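Local coordinates for protein cytochrome c (Hydrogenophilus thermoluteolus, PDB 2D0S) that carries a covalently attached heme c, its iron held by histidine and methionine, and probably shuttles electrons as a small soluble cytochrome, at residues 25-34 with 71-79. Sequence-based numbering, arbitrary orientation.
With HEC (heme c), chain B.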
# COMPACT_ATOMS: atom_id res chain seq x y z
N TYR A 25 -4.29 -6.24 -1.18
CA TYR A 25 -4.46 -5.48 0.04
C TYR A 25 -4.90 -6.40 1.17
O TYR A 25 -4.58 -6.16 2.29
CB TYR A 25 -5.48 -4.37 -0.16
CG TYR A 25 -4.93 -3.21 -0.96
CD1 TYR A 25 -5.73 -2.54 -1.86
CD2 TYR A 25 -3.59 -2.84 -0.86
CE1 TYR A 25 -5.24 -1.52 -2.62
CE2 TYR A 25 -3.10 -1.75 -1.56
CZ TYR A 25 -3.94 -1.10 -2.44
OH TYR A 25 -3.50 -0.06 -3.20
N LYS A 26 -5.61 -7.47 0.84
CA LYS A 26 -6.03 -8.44 1.87
C LYS A 26 -4.82 -9.19 2.46
O LYS A 26 -4.79 -9.45 3.65
CB LYS A 26 -7.06 -9.43 1.30
CG LYS A 26 -8.52 -8.97 1.32
CD LYS A 26 -9.44 -10.15 0.91
CE LYS A 26 -10.92 -9.90 1.23
NZ LYS A 26 -11.23 -9.93 2.71
N ASP A 27 -3.81 -9.44 1.63
CA ASP A 27 -2.55 -10.08 2.11
C ASP A 27 -1.72 -9.09 2.95
O ASP A 27 -1.07 -9.48 3.94
CB ASP A 27 -1.67 -10.54 0.92
CG ASP A 27 -1.93 -12.00 0.51
OD1 ASP A 27 -1.18 -12.48 -0.38
OD2 ASP A 27 -2.87 -12.65 1.03
N VAL A 28 -1.82 -7.80 2.58
CA VAL A 28 -1.11 -6.76 3.34
C VAL A 28 -1.77 -6.70 4.72
O VAL A 28 -1.08 -6.79 5.72
CB VAL A 28 -1.09 -5.36 2.66
CG1 VAL A 28 -0.56 -4.24 3.68
CG2 VAL A 28 -0.19 -5.39 1.38
N ALA A 29 -3.11 -6.61 4.76
CA ALA A 29 -3.84 -6.62 6.04
C ALA A 29 -3.54 -7.88 6.90
O ALA A 29 -3.56 -7.82 8.13
CB ALA A 29 -5.32 -6.52 5.78
N LYS A 30 -3.29 -9.03 6.26
CA LYS A 30 -2.96 -10.28 6.97
C LYS A 30 -1.53 -10.28 7.54
O LYS A 30 -1.25 -10.87 8.57
CB LYS A 30 -3.15 -11.49 6.04
CG LYS A 30 -4.58 -12.00 6.03
CD LYS A 30 -4.83 -12.96 4.82
CE LYS A 30 -6.31 -13.02 4.50
NZ LYS A 30 -6.56 -13.93 3.29
N LYS A 31 -0.64 -9.57 6.89
CA LYS A 31 0.70 -9.54 7.35
C LYS A 31 0.94 -8.48 8.44
O LYS A 31 1.79 -8.66 9.28
CB LYS A 31 1.64 -9.33 6.18
CG LYS A 31 3.07 -9.73 6.45
CD LYS A 31 3.81 -10.00 5.14
CE LYS A 31 5.34 -9.86 5.31
NZ LYS A 31 5.76 -8.60 6.06
N TYR A 32 0.21 -7.36 8.39
CA TYR A 32 0.50 -6.27 9.33
C TYR A 32 -0.66 -5.98 10.23
O TYR A 32 -1.80 -6.45 9.98
CB TYR A 32 0.88 -5.01 8.57
CG TYR A 32 2.05 -5.21 7.69
CD1 TYR A 32 3.35 -5.21 8.21
CD2 TYR A 32 1.89 -5.46 6.32
CE1 TYR A 32 4.45 -5.42 7.40
CE2 TYR A 32 3.00 -5.64 5.49
CZ TYR A 32 4.27 -5.62 6.04
OH TYR A 32 5.35 -5.74 5.22
N THR A 33 -0.42 -5.06 11.18
CA THR A 33 -1.53 -4.52 11.98
C THR A 33 -1.41 -2.97 12.02
O THR A 33 -0.44 -2.41 11.52
CB THR A 33 -1.54 -5.00 13.40
OG1 THR A 33 -0.40 -4.44 14.05
CG2 THR A 33 -1.50 -6.54 13.47
N GLU A 34 -2.34 -2.32 12.72
CA GLU A 34 -2.26 -0.86 12.86
C GLU A 34 -0.93 -0.44 13.55
O GLU A 34 -0.55 0.71 13.50
CB GLU A 34 -3.45 -0.31 13.63
CG GLU A 34 -3.64 -0.95 15.01
CD GLU A 34 -4.59 -2.20 14.99
OE1 GLU A 34 -4.84 -2.79 13.91
OE2 GLU A 34 -5.08 -2.58 16.08
N ILE A 71 -4.72 5.91 3.08
CA ILE A 71 -4.93 4.71 2.26
C ILE A 71 -4.45 3.52 3.07
O ILE A 71 -5.18 2.54 3.25
CB ILE A 71 -4.20 4.80 0.93
CG1 ILE A 71 -4.78 5.95 0.06
CG2 ILE A 71 -4.23 3.39 0.18
CD1 ILE A 71 -3.77 6.45 -1.12
N VAL A 72 -3.32 3.68 3.74
CA VAL A 72 -2.74 2.59 4.48
C VAL A 72 -3.62 2.13 5.65
O VAL A 72 -3.85 0.92 5.84
CB VAL A 72 -1.30 2.88 4.92
CG1 VAL A 72 -0.90 1.93 6.02
CG2 VAL A 72 -0.30 2.74 3.68
N ARG A 73 -4.21 3.07 6.38
CA ARG A 73 -5.08 2.65 7.49
C ARG A 73 -6.31 1.93 6.97
O ARG A 73 -6.79 0.99 7.58
CB ARG A 73 -5.44 3.83 8.40
CG ARG A 73 -4.25 4.38 9.15
CD ARG A 73 -4.66 5.45 10.25
NE ARG A 73 -3.47 6.03 10.89
CZ ARG A 73 -2.85 5.48 11.94
NH1 ARG A 73 -3.34 4.39 12.50
NH2 ARG A 73 -1.77 6.05 12.47
N TRP A 74 -6.77 2.32 5.78
CA TRP A 74 -7.91 1.66 5.17
C TRP A 74 -7.55 0.22 4.69
O TRP A 74 -8.26 -0.72 4.98
CB TRP A 74 -8.48 2.50 4.02
CG TRP A 74 -9.38 1.72 3.15
CD1 TRP A 74 -10.63 1.27 3.45
CD2 TRP A 74 -9.05 1.16 1.86
NE1 TRP A 74 -11.13 0.53 2.41
CE2 TRP A 74 -10.17 0.44 1.42
CE3 TRP A 74 -7.91 1.20 1.05
CZ2 TRP A 74 -10.18 -0.25 0.23
CZ3 TRP A 74 -7.92 0.55 -0.13
CH2 TRP A 74 -9.06 -0.16 -0.56
N VAL A 75 -6.46 0.07 3.93
CA VAL A 75 -5.94 -1.25 3.59
C VAL A 75 -5.98 -2.20 4.78
O VAL A 75 -6.40 -3.37 4.66
CB VAL A 75 -4.50 -1.16 3.05
CG1 VAL A 75 -3.84 -2.57 3.00
CG2 VAL A 75 -4.52 -0.55 1.66
N LEU A 76 -5.59 -1.71 5.96
CA LEU A 76 -5.42 -2.63 7.08
C LEU A 76 -6.74 -3.12 7.68
O LEU A 76 -6.75 -4.07 8.48
CB LEU A 76 -4.52 -2.05 8.16
CG LEU A 76 -3.06 -1.77 7.87
CD1 LEU A 76 -2.45 -1.06 9.06
CD2 LEU A 76 -2.26 -3.01 7.52
N THR A 77 -7.83 -2.47 7.34
CA THR A 77 -9.15 -2.90 7.83
C THR A 77 -9.81 -3.98 6.95
O THR A 77 -10.86 -4.49 7.32
CB THR A 77 -10.14 -1.70 7.93
OG1 THR A 77 -10.48 -1.26 6.61
CG2 THR A 77 -9.50 -0.55 8.70
N LEU A 78 -9.23 -4.31 5.79
CA LEU A 78 -9.80 -5.33 4.88
C LEU A 78 -9.51 -6.70 5.39
O LEU A 78 -8.57 -7.33 4.95
CB LEU A 78 -9.23 -5.20 3.47
CG LEU A 78 -9.27 -3.77 2.95
CD1 LEU A 78 -8.55 -3.61 1.65
CD2 LEU A 78 -10.76 -3.30 2.87
N LYS A 79 -10.34 -7.18 6.30
CA LYS A 79 -10.30 -8.59 6.70
C LYS A 79 -11.56 -9.34 6.25
O LYS A 79 -12.41 -8.78 5.52
CB LYS A 79 -10.08 -8.72 8.21
CG LYS A 79 -8.60 -8.62 8.62
CD LYS A 79 -8.35 -7.46 9.62
CE LYS A 79 -9.57 -7.24 10.58
NZ LYS A 79 -9.19 -6.63 11.92
OXT LYS A 79 -11.73 -10.53 6.56
FE HEC B . 2.44 -0.75 -3.67
CHA HEC B . 4.08 -3.14 -1.83
CHB HEC B . 0.65 0.20 -0.98
CHC HEC B . 1.31 1.93 -5.46
CHD HEC B . 3.83 -2.08 -6.56
NA HEC B . 2.36 -1.35 -1.82
C1A HEC B . 3.12 -2.37 -1.22
C2A HEC B . 2.75 -2.46 0.17
C3A HEC B . 1.76 -1.57 0.41
C4A HEC B . 1.52 -0.84 -0.83
CMA HEC B . 1.05 -1.30 1.77
CAA HEC B . 3.35 -3.49 1.18
CBA HEC B . 4.66 -2.89 1.70
CGA HEC B . 5.49 -3.90 2.43
O1A HEC B . 4.97 -4.96 2.83
O2A HEC B . 6.68 -3.62 2.65
NB HEC B . 1.23 0.79 -3.31
C1B HEC B . 0.59 1.01 -2.10
C2B HEC B . -0.07 2.29 -2.18
C3B HEC B . 0.09 2.76 -3.43
C4B HEC B . 0.95 1.84 -4.14
CMB HEC B . -0.96 2.83 -1.04
CAB HEC B . -0.52 4.05 -4.07
CBB HEC B . -0.16 5.32 -3.26
NC HEC B . 2.54 -0.21 -5.61
C1C HEC B . 1.98 0.95 -6.15
C2C HEC B . 2.16 0.93 -7.58
C3C HEC B . 3.04 -0.08 -7.86
C4C HEC B . 3.16 -0.87 -6.65
CMC HEC B . 1.88 2.19 -8.44
CAC HEC B . 3.61 -0.62 -9.23
CBC HEC B . 3.90 0.39 -10.34
ND HEC B . 3.82 -2.38 -4.14
C1D HEC B . 4.27 -2.69 -5.41
C2D HEC B . 5.17 -3.81 -5.33
C3D HEC B . 5.21 -4.15 -3.86
C4D HEC B . 4.34 -3.22 -3.20
CMD HEC B . 5.92 -4.47 -6.50
CAD HEC B . 6.06 -5.21 -3.16
CBD HEC B . 7.30 -4.49 -2.65
CGD HEC B . 8.15 -5.52 -1.93
O1D HEC B . 8.19 -6.67 -2.44
O2D HEC B . 8.77 -5.20 -0.86
O HOH W 1 -4.52 -5.41 9.74
O HOH W 2 -1.14 3.05 14.52
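Val75 sets its CG2 methyl over one face of the Tyr25 ring, 3.8 Å from the centroid and offset toward CD2, a CH-pi contact. The indole of Trp74 comes to the same ring differently, turning its edge to the tyrosine in an offset edge-to-face pair with the planes at 73°. Leu78 tucks in beside both aromatics: its CD1 lies 3.6 Å from Tyr25 CB and also rests on a face of the indole. The Tyr25 ring in turn meets the ring of His14, an axial ligand of the heme iron, at a shallow angle, and its edge reaches the porphyrin. Replacing this ring by an alanine is likely to open a gap beside Val75 and His14 and leave the Trp74 edge without its aromatic mate.

The other methyl of Val75, CG1, swung opposite its own N (chi1 167°), meets Val28 CG1 at 3.7 Å, and that same Val28 methyl touches the heme methyl CMA. This is the class I cytochrome c fold: residues 71-75, the end of the C-terminal helix 65-75, run across helix 25-31 at nearly a right angle (-82° between these segments) beside the heme. Ala29, small enough for close approach, brings its CB 3.5 Å from the carbonyl oxygen of Val75, where the chain enters a type I turn ending at Leu78. Beyond it Leu76 spreads its two methyls, CD2 against Tyr32 CB and CD1 3.5 Å from Thr33 O, while one water bridges Tyr32 O and Leu76 O. The Tyr32 ring runs on to the heme, where OH donates a 2.5 Å hydrogen bond to propionate O1A.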